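Local atomic coordinates of HIAXHD3 (Humicola insolens, PDB entry 3ZXK), a protein that removes arabinofuranose side chains, probably from xylan, as a family 43 arabinofuranosidase studied as a scaffold for adding endo-xylanase activity. Residues Pro18-Phe23 and Val263-Ala268; Tyr141-Leu146 and Thr190-Arg195; Leu206-Ala211 and Phe246-Gly251; Arg231-Arg236 and Pro288-Asp293. All blocks are in the same frame, centred on the assembly; numbering follows the deposited sequence.

Contact 1. Residues Pro18-Phe23 and Val263-Ala268; sequences PALEVF and VAFMDA. With AHR (alpha-L-arabinofuranose), chain C.
F265 and A19 make the closest approach of this contact, where the aromatic ring of one meets the backbone nitrogen of the other. The bond from CA to CB of F265 points toward 18-23. CG is set between the backbone N and the carbonyl carbon (chi1 55°), and the ring beyond it reaches the loop that leads into strand 21-25. On one side of the ring, F265 CD2 lies 4.2 Å from CD2 of L20, which sits at the ring edge near its plane. Next round the rim, F265 CE2 comes to 3.3 Å from the N of A19, an oblique approach without a hydrogen bond; CZ is somewhat farther from the same nitrogen. On the other side, F265 CE1 has O3 of the arabinofuranose at its edge, 3.8 Å away and in the ring plane. An alanine in place of F265 would probably open a gap between A19, L20 and the sugar, and leave the H248 ring without the aromatic neighbour it meets.

L20 crosses V263 at about a right angle: its CD2 lies 3.7 Å from V263 CG1, while its CD1 rests 3.6 Å from V263 O. Two residues beyond F265, D267 grips the sugar with both carboxylate oxygens, OD1 accepting a hydrogen bond from O3 at 2.6 Å and OD2 one from O5 at 2.7 Å. No hydrogen bond joins the segments; van der Waals contact, much of it apolar, joins the first and last blades of the five-bladed beta-propeller of family 43, beside the arabinose-binding pocket.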
loop_
_atom_site.group_PDB
_atom_site.type_symbol
_atom_site.label_atom_id
_atom_site.label_comp_id
_atom_site.label_asym_id
_atom_site.label_seq_id
_atom_site.Cartn_x
_atom_site.Cartn_y
_atom_site.Cartn_z
ATOM N N PRO A 18 1.492 4.408 -1.103
ATOM C CA PRO A 18 2.353 5.535 -0.734
ATOM C C PRO A 18 3.840 5.268 -0.825
ATOM O O PRO A 18 4.266 4.105 -0.947
ATOM C CB PRO A 18 2.029 5.742 0.750
ATOM C CG PRO A 18 1.687 4.371 1.225
ATOM C CD PRO A 18 0.876 3.798 0.089
ATOM N N ALA A 19 4.624 6.351 -0.753
ATOM C CA ALA A 19 6.097 6.282 -0.712
ATOM C C ALA A 19 6.707 5.523 -1.885
ATOM O O ALA A 19 7.675 4.776 -1.738
ATOM C CB ALA A 19 6.595 5.728 0.620
ATOM N N LEU A 20 6.162 5.761 -3.067
ATOM C CA LEU A 20 6.495 4.965 -4.233
ATOM C C LEU A 20 7.948 5.119 -4.665
ATOM O O LEU A 20 8.536 6.199 -4.521
ATOM C CB LEU A 20 5.514 5.272 -5.374
ATOM C CG LEU A 20 5.617 6.650 -6.044
ATOM C CD1 LEU A 20 6.541 6.586 -7.263
ATOM C CD2 LEU A 20 4.234 7.157 -6.438
ATOM N N GLU A 21 8.494 4.011 -5.160
ATOM C CA GLU A 21 9.747 3.973 -5.934
ATOM C C GLU A 21 9.351 3.436 -7.299
ATOM O O GLU A 21 8.637 2.453 -7.349
ATOM C CB GLU A 21 10.751 2.990 -5.281
ATOM C CG GLU A 21 12.006 2.667 -6.123
ATOM C CD GLU A 21 13.194 3.569 -5.827
ATOM O OE1 GLU A 21 13.606 3.687 -4.649
ATOM O OE2 GLU A 21 13.727 4.157 -6.784
ATOM N N VAL A 22 9.789 4.068 -8.393
ATOM C CA VAL A 22 9.506 3.554 -9.746
ATOM C C VAL A 22 10.796 3.391 -10.538
ATOM O O VAL A 22 11.715 4.205 -10.419
ATOM C CB VAL A 22 8.568 4.471 -10.584
ATOM C CG1 VAL A 22 7.085 4.245 -10.282
ATOM C CG2 VAL A 22 8.975 5.948 -10.504
ATOM N N PHE A 23 10.863 2.338 -11.340
ATOM C CA PHE A 23 12.014 2.140 -12.224
ATOM C C PHE A 23 11.594 1.301 -13.407
ATOM O O PHE A 23 10.504 0.745 -13.402
ATOM C CB PHE A 23 13.225 1.527 -11.479
ATOM C CG PHE A 23 12.950 0.180 -10.862
ATOM C CD1 PHE A 23 12.433 0.062 -9.581
ATOM C CD2 PHE A 23 13.184 -0.980 -11.581
ATOM C CE1 PHE A 23 12.150 -1.185 -9.027
ATOM C CE2 PHE A 23 12.930 -2.233 -11.023
ATOM C CZ PHE A 23 12.434 -2.342 -9.738
ATOM N N VAL A 263 6.674 10.573 -11.168
ATOM C CA VAL A 263 5.527 9.880 -10.562
ATOM C C VAL A 263 5.523 10.328 -9.115
ATOM O O VAL A 263 6.407 9.966 -8.346
ATOM C CB VAL A 263 5.637 8.335 -10.630
ATOM C CG1 VAL A 263 4.369 7.698 -10.100
ATOM C CG2 VAL A 263 5.862 7.889 -12.064
ATOM N N ALA A 264 4.538 11.134 -8.751
ATOM C CA ALA A 264 4.448 11.650 -7.366
ATOM C C ALA A 264 3.210 11.055 -6.712
ATOM O O ALA A 264 2.483 10.290 -7.361
ATOM C CB ALA A 264 4.374 13.185 -7.348
ATOM N N PHE A 265 2.927 11.366 -5.445
ATOM C CA PHE A 265 1.594 11.016 -4.974
ATOM C C PHE A 265 0.917 12.193 -4.315
ATOM O O PHE A 265 1.577 13.185 -3.941
ATOM C CB PHE A 265 1.587 9.773 -4.033
ATOM C CG PHE A 265 2.502 9.904 -2.857
ATOM C CD1 PHE A 265 2.081 10.582 -1.709
ATOM C CD2 PHE A 265 3.790 9.355 -2.895
ATOM C CE1 PHE A 265 2.930 10.711 -0.612
ATOM C CE2 PHE A 265 4.623 9.468 -1.804
ATOM C CZ PHE A 265 4.200 10.139 -0.665
ATOM N N MET A 266 -0.408 12.068 -4.199
ATOM C CA MET A 266 -1.300 13.052 -3.588
ATOM C C MET A 266 -1.756 12.537 -2.223
ATOM O O MET A 266 -1.946 11.320 -2.066
ATOM C CB MET A 266 -2.561 13.212 -4.450
ATOM C CG MET A 266 -2.328 13.607 -5.902
ATOM S SD MET A 266 -1.577 15.241 -6.117
ATOM C CE MET A 266 -2.768 16.341 -5.338
ATOM N N ASP A 267 -2.012 13.453 -1.286
ATOM C CA ASP A 267 -2.658 13.134 0.005
ATOM C C ASP A 267 -4.195 13.064 -0.115
ATOM O O ASP A 267 -4.930 13.891 0.424
ATOM C CB ASP A 267 -2.207 14.093 1.129
ATOM C CG ASP A 267 -0.735 13.897 1.526
ATOM O OD1 ASP A 267 -0.249 12.754 1.479
ATOM O OD2 ASP A 267 -0.061 14.899 1.886
ATOM N N ALA A 268 -4.679 12.061 -0.838
ATOM C CA ALA A 268 -6.089 11.953 -1.183
ATOM C C ALA A 268 -6.912 11.250 -0.099
ATOM O O ALA A 268 -7.726 10.373 -0.405
ATOM C CB ALA A 268 -6.221 11.233 -2.521
HETATM O O5 AHR C . 0.295 15.270 4.524
HETATM C C5 AHR C . 0.290 13.912 5.008
HETATM C C4 AHR C . 1.682 13.273 4.959
HETATM O O4 AHR C . 2.605 14.018 5.749
HETATM C C3 AHR C . 2.378 13.230 3.602
HETATM O O3 AHR C . 1.947 12.149 2.788
HETATM C C2 AHR C . 3.836 13.059 3.936
HETATM O O2 AHR C . 4.686 13.742 2.995
HETATM C C1 AHR C . 3.937 13.720 5.296
#

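Contact 2. Residues Tyr141-Leu146 and Thr190-Arg195; sequences YYDAGL and TVEGAR. With XYP (beta-D-xylopyranose), chain B; XYP (beta-D-xylopyranose), chain D.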
loop_
_atom_site.group_PDB
_atom_site.type_symbol
_atom_site.label_atom_id
_atom_site.label_comp_id
_atom_site.label_asym_id
_atom_site.label_seq_id
_atom_site.Cartn_x
_atom_site.Cartn_y
_atom_site.Cartn_z
ATOM N N TYR A 141 18.476 3.379 7.708
ATOM C CA TYR A 141 18.406 4.162 6.502
ATOM C C TYR A 141 16.976 4.661 6.371
ATOM O O TYR A 141 16.219 4.177 5.529
ATOM C CB TYR A 141 18.797 3.311 5.308
ATOM C CG TYR A 141 20.230 2.812 5.320
ATOM C CD1 TYR A 141 21.255 3.504 6.007
ATOM C CD2 TYR A 141 20.570 1.672 4.602
ATOM C CE1 TYR A 141 22.567 3.048 5.971
ATOM C CE2 TYR A 141 21.879 1.215 4.568
ATOM C CZ TYR A 141 22.864 1.888 5.267
ATOM O OH TYR A 141 24.144 1.392 5.212
ATOM N N TYR A 142 16.627 5.651 7.192
ATOM C CA TYR A 142 15.276 6.234 7.190
ATOM C C TYR A 142 15.002 6.868 5.820
ATOM O O TYR A 142 15.827 7.632 5.317
ATOM C CB TYR A 142 15.150 7.309 8.273
ATOM C CG TYR A 142 13.797 7.987 8.237
ATOM C CD1 TYR A 142 12.680 7.391 8.809
ATOM C CD2 TYR A 142 13.619 9.201 7.577
ATOM C CE1 TYR A 142 11.422 7.995 8.734
ATOM C CE2 TYR A 142 12.377 9.820 7.520
ATOM C CZ TYR A 142 11.286 9.208 8.084
ATOM O OH TYR A 142 10.056 9.818 8.025
ATOM N N ASP A 143 13.866 6.528 5.203
ATOM C CA ASP A 143 13.535 7.032 3.871
ATOM C C ASP A 143 14.677 6.763 2.852
ATOM O O ASP A 143 15.280 7.669 2.237
ATOM C CB ASP A 143 13.143 8.515 3.951
ATOM C CG ASP A 143 11.693 8.716 4.395
ATOM O OD1 ASP A 143 11.109 7.820 5.025
ATOM O OD2 ASP A 143 11.140 9.778 4.092
ATOM N N ALA A 144 14.936 5.476 2.677
ATOM C CA ALA A 144 16.061 4.993 1.889
ATOM C C ALA A 144 15.767 5.147 0.399
ATOM O O ALA A 144 14.617 4.945 -0.042
ATOM C CB ALA A 144 16.299 3.518 2.215
ATOM N N GLY A 145 16.820 5.471 -0.350
ATOM C CA GLY A 145 16.796 5.461 -1.816
ATOM C C GLY A 145 18.036 4.782 -2.369
ATOM O O GLY A 145 19.152 5.356 -2.329
ATOM N N LEU A 146 17.831 3.580 -2.921
ATOM C CA LEU A 146 18.899 2.777 -3.504
ATOM C C LEU A 146 19.244 3.195 -4.924
ATOM O O LEU A 146 18.347 3.433 -5.731
ATOM C CB LEU A 146 18.451 1.288 -3.540
ATOM C CG LEU A 146 19.342 0.250 -4.240
ATOM C CD1 LEU A 146 20.673 0.160 -3.519
ATOM C CD2 LEU A 146 18.673 -1.121 -4.289
ATOM N N THR A 190 13.173 20.893 6.684
ATOM C CA THR A 190 13.295 19.438 6.688
ATOM C C THR A 190 13.125 18.849 5.292
ATOM O O THR A 190 12.156 19.150 4.604
ATOM C CB THR A 190 12.225 18.845 7.606
ATOM O OG1 THR A 190 12.458 19.313 8.938
ATOM C CG2 THR A 190 12.240 17.305 7.572
ATOM N N VAL A 191 14.082 18.030 4.865
ATOM C CA VAL A 191 13.834 17.165 3.725
ATOM C C VAL A 191 13.921 15.679 4.096
ATOM O O VAL A 191 14.504 15.316 5.122
ATOM C CB VAL A 191 14.736 17.509 2.516
ATOM C CG1 VAL A 191 14.549 18.982 2.112
ATOM C CG2 VAL A 191 16.212 17.224 2.803
ATOM N N GLU A 192 13.273 14.840 3.293
ATOM C CA GLU A 192 13.255 13.376 3.493
ATOM C C GLU A 192 12.842 12.727 2.160
ATOM O O GLU A 192 12.866 13.354 1.111
ATOM C CB GLU A 192 12.312 12.957 4.656
ATOM C CG GLU A 192 10.815 13.198 4.442
ATOM C CD GLU A 192 9.923 12.593 5.537
ATOM O OE1 GLU A 192 10.422 12.111 6.584
ATOM O OE2 GLU A 192 8.685 12.603 5.374
ATOM N N GLY A 193 12.498 11.449 2.184
ATOM C CA GLY A 193 11.971 10.792 0.979
ATOM C C GLY A 193 12.947 10.545 -0.160
ATOM O O GLY A 193 12.509 10.410 -1.320
ATOM N N ALA A 194 14.251 10.428 0.138
ATOM C CA ALA A 194 15.282 10.223 -0.877
ATOM C C ALA A 194 15.001 9.105 -1.900
ATOM O O ALA A 194 14.625 7.985 -1.555
ATOM C CB ALA A 194 16.658 10.019 -0.217
ATOM N N ARG A 195 15.212 9.454 -3.169
ATOM C CA ARG A 195 15.350 8.487 -4.255
ATOM C C ARG A 195 16.642 8.865 -4.956
ATOM O O ARG A 195 16.933 10.076 -5.102
ATOM C CB ARG A 195 14.142 8.513 -5.210
ATOM C CG ARG A 195 13.060 7.474 -4.889
ATOM C CD ARG A 195 12.203 7.920 -3.734
ATOM N NE ARG A 195 11.259 6.857 -3.394
ATOM C CZ ARG A 195 11.553 5.804 -2.633
ATOM N NH1 ARG A 195 12.776 5.656 -2.138
ATOM N NH2 ARG A 195 10.613 4.921 -2.334
HETATM C C1 XYP B . 8.198 11.807 10.878
HETATM C C2 XYP B . 8.119 10.937 12.131
HETATM C C3 XYP B . 9.461 10.948 12.868
HETATM C C4 XYP B . 10.575 10.521 11.908
HETATM C C5 XYP B . 10.610 11.496 10.737
HETATM O O2 XYP B . 7.060 11.392 12.981
HETATM O O3 XYP B . 9.398 10.060 13.986
HETATM O O4 XYP B . 11.858 10.442 12.546
HETATM O O5 XYP B . 9.336 11.439 10.075
HETATM C C1 XYP D . 4.582 14.357 8.152
HETATM C C2 XYP D . 5.423 13.413 7.285
HETATM C C3 XYP D . 5.961 12.235 8.090
HETATM C C4 XYP D . 6.806 12.746 9.253
HETATM C C5 XYP D . 6.440 14.181 9.636
HETATM O O2 XYP D . 4.645 12.877 6.211
HETATM O O3 XYP D . 6.753 11.394 7.239
HETATM O O4 XYP D . 6.987 11.625 10.121
HETATM O O5 XYP D . 5.030 14.361 9.515
HETATM O O HOH W 1 15.634 10.570 2.788
HETATM O O HOH W 2 8.548 9.900 3.920
#
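Y142 and E192 meet at their polar ends beside the bound xylose units. The phenol OH of Y142 lies 2.7 Å from OE1 of E192, at the ring edge and in its plane; ring and carboxylate planes are turned 37° apart. The same hydroxyl is close to O5 of the chain B xylose. E192 OE2 accepts a hydrogen bond from O3 of the chain D xylose at 2.9 Å, and N160 ND2 holds OE1.

In the next shell, D143 lies beside both. Its OD1 is 3.3 Å above the Y142 ring plane, offset toward the rim, and its OD2 takes a weak, bent hydrogen bond from G193 N at 2.9 Å. D143 OD2 and E192 OE1, both acceptors, lie 3.5 Å apart, and a water donates to D143 OD2. Another water bridges D143 O to A194 N. R195 NH1 bonds to A194 O at 3.0 Å and weakly to A144 O, while its NH2 is held by S86 O. Where G145 passes A194 O, a CB would clash.

Here the third and fourth blades of the propeller come together at their inner strands, 145-148 and 192-199, with Y142 and E192 lining the glycan pocket.

Contact 3. Residues Leu206-Ala211 and Phe246-Gly251; sequences LVTRPA and FAHQGG. With AHR (alpha-L-arabinofuranose), chain C.
The carbonyl of A211 sits on the imidazole of H248: its O lies 3.2 Å above the ring plane, over the ring centre, and makes no hydrogen bond to it. A cis peptide precedes A211, whose CB also faces the arabinofuranose, 3.5 Å from O5.

The ring is fixed by its two nitrogens. ND1 donates to F246 O at 2.7 Å with an N-H...O angle of 156°, the acceptor near the ring plane, and NE2 shares a 2.6 Å hydrogen bond with O2 of the sugar. At the ring edge, in plane, T208 OG1 is 3.3 Å from H248 CD2; this hydroxyl is itself bonded to A213 O. The methyl of T208, CG2, packs 3.8 Å from CG of Q249, and a water links A211 O to F246 N. An alanine at H248 would probably leave sugar O2 and the F246 carbonyl without these partners and open a gap below A211 O.

The P210-A211 loop after strand 202-209 and H248-Q249 ahead of strand 250-254 thus form part of the arabinose pocket wall, at the junction of the fourth and fifth blades.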
loop_
_atom_site.group_PDB
_atom_site.type_symbol
_atom_site.label_atom_id
_atom_site.label_comp_id
_atom_site.label_asym_id
_atom_site.label_seq_id
_atom_site.Cartn_x
_atom_site.Cartn_y
_atom_site.Cartn_z
ATOM N N LEU A 206 16.352 12.848 -5.437
ATOM C CA LEU A 206 15.094 13.550 -5.241
ATOM C C LEU A 206 14.718 13.490 -3.779
ATOM O O LEU A 206 14.779 12.416 -3.163
ATOM C CB LEU A 206 13.987 12.893 -6.066
ATOM C CG LEU A 206 13.541 13.678 -7.291
ATOM C CD1 LEU A 206 14.672 13.738 -8.318
ATOM C CD2 LEU A 206 12.265 13.042 -7.864
ATOM N N VAL A 207 14.322 14.631 -3.224
ATOM C CA VAL A 207 13.848 14.696 -1.834
ATOM C C VAL A 207 12.561 15.498 -1.752
ATOM O O VAL A 207 12.296 16.327 -2.623
ATOM C CB VAL A 207 14.915 15.302 -0.862
ATOM C CG1 VAL A 207 16.207 14.495 -0.864
ATOM C CG2 VAL A 207 15.253 16.761 -1.231
ATOM N N THR A 208 11.776 15.237 -0.714
ATOM C CA THR A 208 10.566 15.999 -0.444
ATOM C C THR A 208 10.750 16.892 0.763
ATOM O O THR A 208 11.421 16.505 1.736
ATOM C CB THR A 208 9.319 15.086 -0.249
ATOM O OG1 THR A 208 8.121 15.879 -0.116
ATOM C CG2 THR A 208 9.432 14.210 0.992
ATOM N N ARG A 209 10.117 18.068 0.702
ATOM C CA ARG A 209 9.863 18.865 1.891
ATOM C C ARG A 209 8.416 18.551 2.328
ATOM O O ARG A 209 7.455 18.943 1.646
ATOM C CB ARG A 209 10.040 20.352 1.599
ATOM C CG ARG A 209 9.775 21.180 2.851
ATOM C CD ARG A 209 9.728 22.666 2.569
ATOM N NE ARG A 209 8.572 23.048 1.750
ATOM C CZ ARG A 209 8.372 24.279 1.298
ATOM N NH1 ARG A 209 9.242 25.235 1.599
ATOM N NH2 ARG A 209 7.306 24.558 0.561
ATOM N N PRO A 210 8.251 17.790 3.420
ATOM C CA PRO A 210 6.894 17.371 3.760
ATOM C C PRO A 210 5.990 18.572 4.033
ATOM O O PRO A 210 6.413 19.466 4.756
ATOM C CB PRO A 210 7.072 16.601 5.075
ATOM C CG PRO A 210 8.481 16.181 5.098
ATOM C CD PRO A 210 9.265 17.183 4.301
ATOM N N ALA A 211 4.786 18.618 3.460
ATOM C CA ALA A 211 4.250 17.633 2.504
ATOM C C ALA A 211 3.896 18.316 1.199
ATOM O O ALA A 211 2.910 17.953 0.551
ATOM C CB ALA A 211 3.009 16.958 3.058
ATOM N N PHE A 246 -0.912 18.180 -1.830
ATOM C CA PHE A 246 -0.029 18.510 -2.928
ATOM C C PHE A 246 0.711 17.300 -3.417
ATOM O O PHE A 246 1.093 16.427 -2.621
ATOM C CB PHE A 246 1.039 19.499 -2.461
ATOM C CG PHE A 246 0.489 20.797 -2.020
ATOM C CD1 PHE A 246 0.163 21.766 -2.967
ATOM C CD2 PHE A 246 0.234 21.046 -0.674
ATOM C CE1 PHE A 246 -0.386 22.987 -2.572
ATOM C CE2 PHE A 246 -0.293 22.276 -0.272
ATOM C CZ PHE A 246 -0.614 23.239 -1.227
ATOM N N ALA A 247 0.904 17.257 -4.731
ATOM C CA ALA A 247 1.788 16.282 -5.379
ATOM C C ALA A 247 3.195 16.433 -4.839
ATOM O O ALA A 247 3.761 17.530 -4.868
ATOM C CB ALA A 247 1.766 16.491 -6.900
ATOM N N HIS A 248 3.738 15.334 -4.292
ATOM C CA HIS A 248 5.103 15.374 -3.750
ATOM C C HIS A 248 5.654 13.998 -3.580
ATOM O O HIS A 248 4.921 13.001 -3.747
ATOM C CB HIS A 248 5.116 16.150 -2.423
ATOM C CG HIS A 248 4.416 15.449 -1.283
ATOM N ND1 HIS A 248 3.075 15.234 -1.248
ATOM C CD2 HIS A 248 4.924 14.902 -0.117
ATOM C CE1 HIS A 248 2.761 14.572 -0.110
ATOM N NE2 HIS A 248 3.886 14.392 0.586
ATOM N N GLN A 249 6.945 13.929 -3.224
ATOM C CA GLN A 249 7.649 12.676 -2.980
ATOM C C GLN A 249 7.637 11.827 -4.281
ATOM O O GLN A 249 7.628 12.388 -5.395
ATOM C CB GLN A 249 7.114 11.970 -1.725
ATOM C CG GLN A 249 8.209 11.235 -0.970
ATOM C CD GLN A 249 7.782 10.791 0.415
ATOM O OE1 GLN A 249 6.904 11.410 1.042
ATOM N NE2 GLN A 249 8.397 9.689 0.905
ATOM N N GLY A 250 7.680 10.503 -4.201
ATOM C CA GLY A 250 7.700 9.732 -5.456
ATOM C C GLY A 250 9.086 9.724 -6.092
ATOM O O GLY A 250 10.105 9.929 -5.419
ATOM N N GLY A 251 9.132 9.517 -7.400
ATOM C CA GLY A 251 10.421 9.419 -8.081
ATOM C C GLY A 251 10.277 9.631 -9.562
ATOM O O GLY A 251 9.177 9.859 -10.074
HETATM O O5 AHR C . 0.295 15.270 4.524
HETATM C C5 AHR C . 0.290 13.912 5.008
HETATM C C4 AHR C . 1.682 13.273 4.959
HETATM O O4 AHR C . 2.605 14.018 5.749
HETATM C C3 AHR C . 2.378 13.230 3.602
HETATM O O3 AHR C . 1.947 12.149 2.788
HETATM C C2 AHR C . 3.836 13.059 3.936
HETATM O O2 AHR C . 4.686 13.742 2.995
HETATM C C1 AHR C . 3.937 13.720 5.296
HETATM O O HOH W 3 0.198 17.374 0.665
#

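Contact 4. Residues Arg231-Arg236 and Pro288-Asp293; sequences RTLVSR and PEVVTD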
loop_
_atom_site.group_PDB
_atom_site.type_symbol
_atom_site.label_atom_id
_atom_site.label_comp_id
_atom_site.label_asym_id
_atom_site.label_seq_id
_atom_site.Cartn_x
_atom_site.Cartn_y
_atom_site.Cartn_z
ATOM N N ARG A 231 17.615 22.292 -6.786
ATOM C CA ARG A 231 16.631 23.140 -7.454
ATOM C C ARG A 231 15.258 22.618 -7.080
ATOM O O ARG A 231 15.104 21.467 -6.743
ATOM C CB ARG A 231 16.753 23.052 -8.976
ATOM C CG ARG A 231 17.977 23.733 -9.555
ATOM C CD ARG A 231 17.828 23.946 -11.052
ATOM N NE ARG A 231 19.033 24.570 -11.588
ATOM C CZ ARG A 231 19.204 24.913 -12.857
ATOM N NH1 ARG A 231 18.233 24.703 -13.734
ATOM N NH2 ARG A 231 20.353 25.464 -13.251
ATOM N N THR A 232 14.250 23.471 -7.173
ATOM C CA THR A 232 12.880 23.035 -6.955
ATOM C C THR A 232 12.382 22.227 -8.148
ATOM O O THR A 232 12.594 22.605 -9.304
ATOM C CB THR A 232 12.005 24.258 -6.714
ATOM O OG1 THR A 232 12.454 24.890 -5.505
ATOM C CG2 THR A 232 10.516 23.864 -6.591
ATOM N N LEU A 233 11.749 21.100 -7.881
ATOM C CA LEU A 233 11.032 20.379 -8.934
ATOM C C LEU A 233 9.546 20.778 -8.908
ATOM O O LEU A 233 8.957 21.149 -9.940
ATOM C CB LEU A 233 11.222 18.864 -8.761
ATOM C CG LEU A 233 10.682 17.957 -9.862
ATOM C CD1 LEU A 233 11.325 18.261 -11.209
ATOM C CD2 LEU A 233 10.914 16.512 -9.454
ATOM N N VAL A 234 8.930 20.693 -7.741
ATOM C CA VAL A 234 7.600 21.269 -7.556
ATOM C C VAL A 234 7.533 21.894 -6.182
ATOM O O VAL A 234 8.154 21.407 -5.227
ATOM C CB VAL A 234 6.425 20.266 -7.684
ATOM C CG1 VAL A 234 6.290 19.704 -9.097
ATOM C CG2 VAL A 234 6.483 19.195 -6.597
ATOM N N SER A 235 6.754 22.956 -6.056
ATOM C CA SER A 235 6.508 23.510 -4.724
ATOM C C SER A 235 5.118 24.072 -4.697
ATOM O O SER A 235 4.810 25.043 -5.422
ATOM C CB SER A 235 7.538 24.577 -4.368
ATOM O OG SER A 235 7.303 25.083 -3.059
ATOM N N ARG A 236 4.272 23.427 -3.897
ATOM C CA ARG A 236 2.864 23.812 -3.734
ATOM C C ARG A 236 2.201 23.953 -5.105
ATOM O O ARG A 236 1.445 24.894 -5.340
ATOM C CB ARG A 236 2.748 25.105 -2.914
ATOM C CG ARG A 236 3.367 24.972 -1.515
ATOM C CD ARG A 236 3.141 26.197 -0.620
ATOM N NE ARG A 236 1.734 26.326 -0.231
ATOM C CZ ARG A 236 1.156 25.670 0.770
ATOM N NH1 ARG A 236 1.853 24.809 1.512
ATOM N NH2 ARG A 236 -0.140 25.867 1.019
ATOM N N PRO A 288 16.144 18.476 -14.384
ATOM C CA PRO A 288 14.795 18.128 -14.849
ATOM C C PRO A 288 13.762 19.151 -14.387
ATOM O O PRO A 288 13.921 19.748 -13.320
ATOM C CB PRO A 288 14.521 16.778 -14.164
ATOM C CG PRO A 288 15.310 16.848 -12.883
ATOM C CD PRO A 288 16.533 17.706 -13.182
ATOM N N GLU A 289 12.740 19.366 -15.213
ATOM C CA GLU A 289 11.604 20.249 -14.875
ATOM C C GLU A 289 10.285 19.597 -15.246
ATOM O O GLU A 289 10.185 18.944 -16.292
ATOM C CB GLU A 289 11.720 21.597 -15.607
ATOM C CG GLU A 289 12.875 22.456 -15.114
ATOM C CD GLU A 289 13.046 23.755 -15.896
ATOM O OE1 GLU A 289 12.472 23.879 -17.014
ATOM O OE2 GLU A 289 13.774 24.661 -15.411
ATOM N N VAL A 290 9.264 19.788 -14.410
ATOM C CA VAL A 290 7.929 19.268 -14.714
ATOM C C VAL A 290 7.298 20.064 -15.855
ATOM O O VAL A 290 7.331 21.298 -15.854
ATOM C CB VAL A 290 7.036 19.273 -13.447
ATOM C CG1 VAL A 290 5.571 19.037 -13.785
ATOM C CG2 VAL A 290 7.542 18.214 -12.487
ATOM N N VAL A 291 6.778 19.340 -16.849
ATOM C CA VAL A 291 5.959 19.937 -17.891
ATOM C C VAL A 291 4.542 20.107 -17.321
ATOM O O VAL A 291 3.861 19.130 -17.029
ATOM C CB VAL A 291 5.951 19.027 -19.138
ATOM C CG1 VAL A 291 5.040 19.581 -20.233
ATOM C CG2 VAL A 291 7.382 18.819 -19.655
ATOM N N THR A 292 4.124 21.363 -17.161
ATOM C CA THR A 292 2.809 21.689 -16.604
ATOM C C THR A 292 1.762 21.833 -17.701
ATOM O O THR A 292 2.096 21.773 -18.895
ATOM C CB THR A 292 2.862 23.017 -15.820
ATOM O OG1 THR A 292 3.154 24.091 -16.727
ATOM C CG2 THR A 292 3.904 22.972 -14.707
ATOM N N ASP A 293 0.495 22.001 -17.306
ATOM C CA ASP A 293 -0.529 22.449 -18.257
ATOM C C ASP A 293 -0.371 23.937 -18.571
ATOM O O ASP A 293 0.521 24.605 -18.024
ATOM C CB ASP A 293 -1.965 22.074 -17.819
ATOM C CG ASP A 293 -2.472 22.872 -16.611
ATOM O OD1 ASP A 293 -1.862 23.892 -16.206
ATOM O OD2 ASP A 293 -3.525 22.473 -16.065
HETATM O O HOH W 4 15.544 23.693 -13.538
HETATM O O HOH W 5 14.578 21.806 -11.693
HETATM O O HOH W 6 9.953 21.795 -12.395
#
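L233 and E289 are the nearest CA pair, 6.0 Å apart, with no direct hydrogen bond between the segments; L233 and V234 form a classic beta bulge opposite E214, at the corner between strands 228-232 and 234-235.

CG of L233 is anti to the backbone N (chi1 -173°); beyond it CD1 reaches 288-293. CD1 of L233 rests 3.7 Å from P288 O and 4.0 Å from V290 CG2, and the L233 and V290 side chains cross at about a right angle. The same V290 methyl meets V234 CG1 at 3.9 Å, so CG2 of V290 is touched by both bulge residues.

Waters supply the polar links. One bridges T232 O to P288 O; another donates to L233 O and accepts from V290 N at 2.9 Å. A third joins R231 NH1 to E289 OE2, groups 4.8 Å apart that make no direct salt bridge: R231 pairs with D285 and makes a cation-pi interaction with W287, and E289 pairs with R281.

The chemistry implies an apolar patch between the outer parts of the fourth and fifth blades, in which waters bridge the backbone polar groups, and R231 and E289, each salt-bridged to another residue, meet only through water.

Contacts 1 and 3 have centres about 8 Å apart and share the arabinofuranose. A backbone bond from V263 N to G251 O (2.8 Å) joins them in the sheet of the fifth blade, and H248 N to F265 O (3.1 Å) is a further one just ahead of strand 250-254. The centres of contacts 2 and 3 are about 10 Å apart, and T208 N pairs with E192 O at 2.8 Å; R195 also bonds to L20 O and weakly to A19 O of contact 1. Contacts 1, 2 and 3 thus bring different blade junctions to the glycan pocket. Contact 4 is more peripheral: the V234 side chain is about 11 Å from the arabinofuranose, though L233 CD2 packs 4.0 Å from L206 CD2 of contact 3.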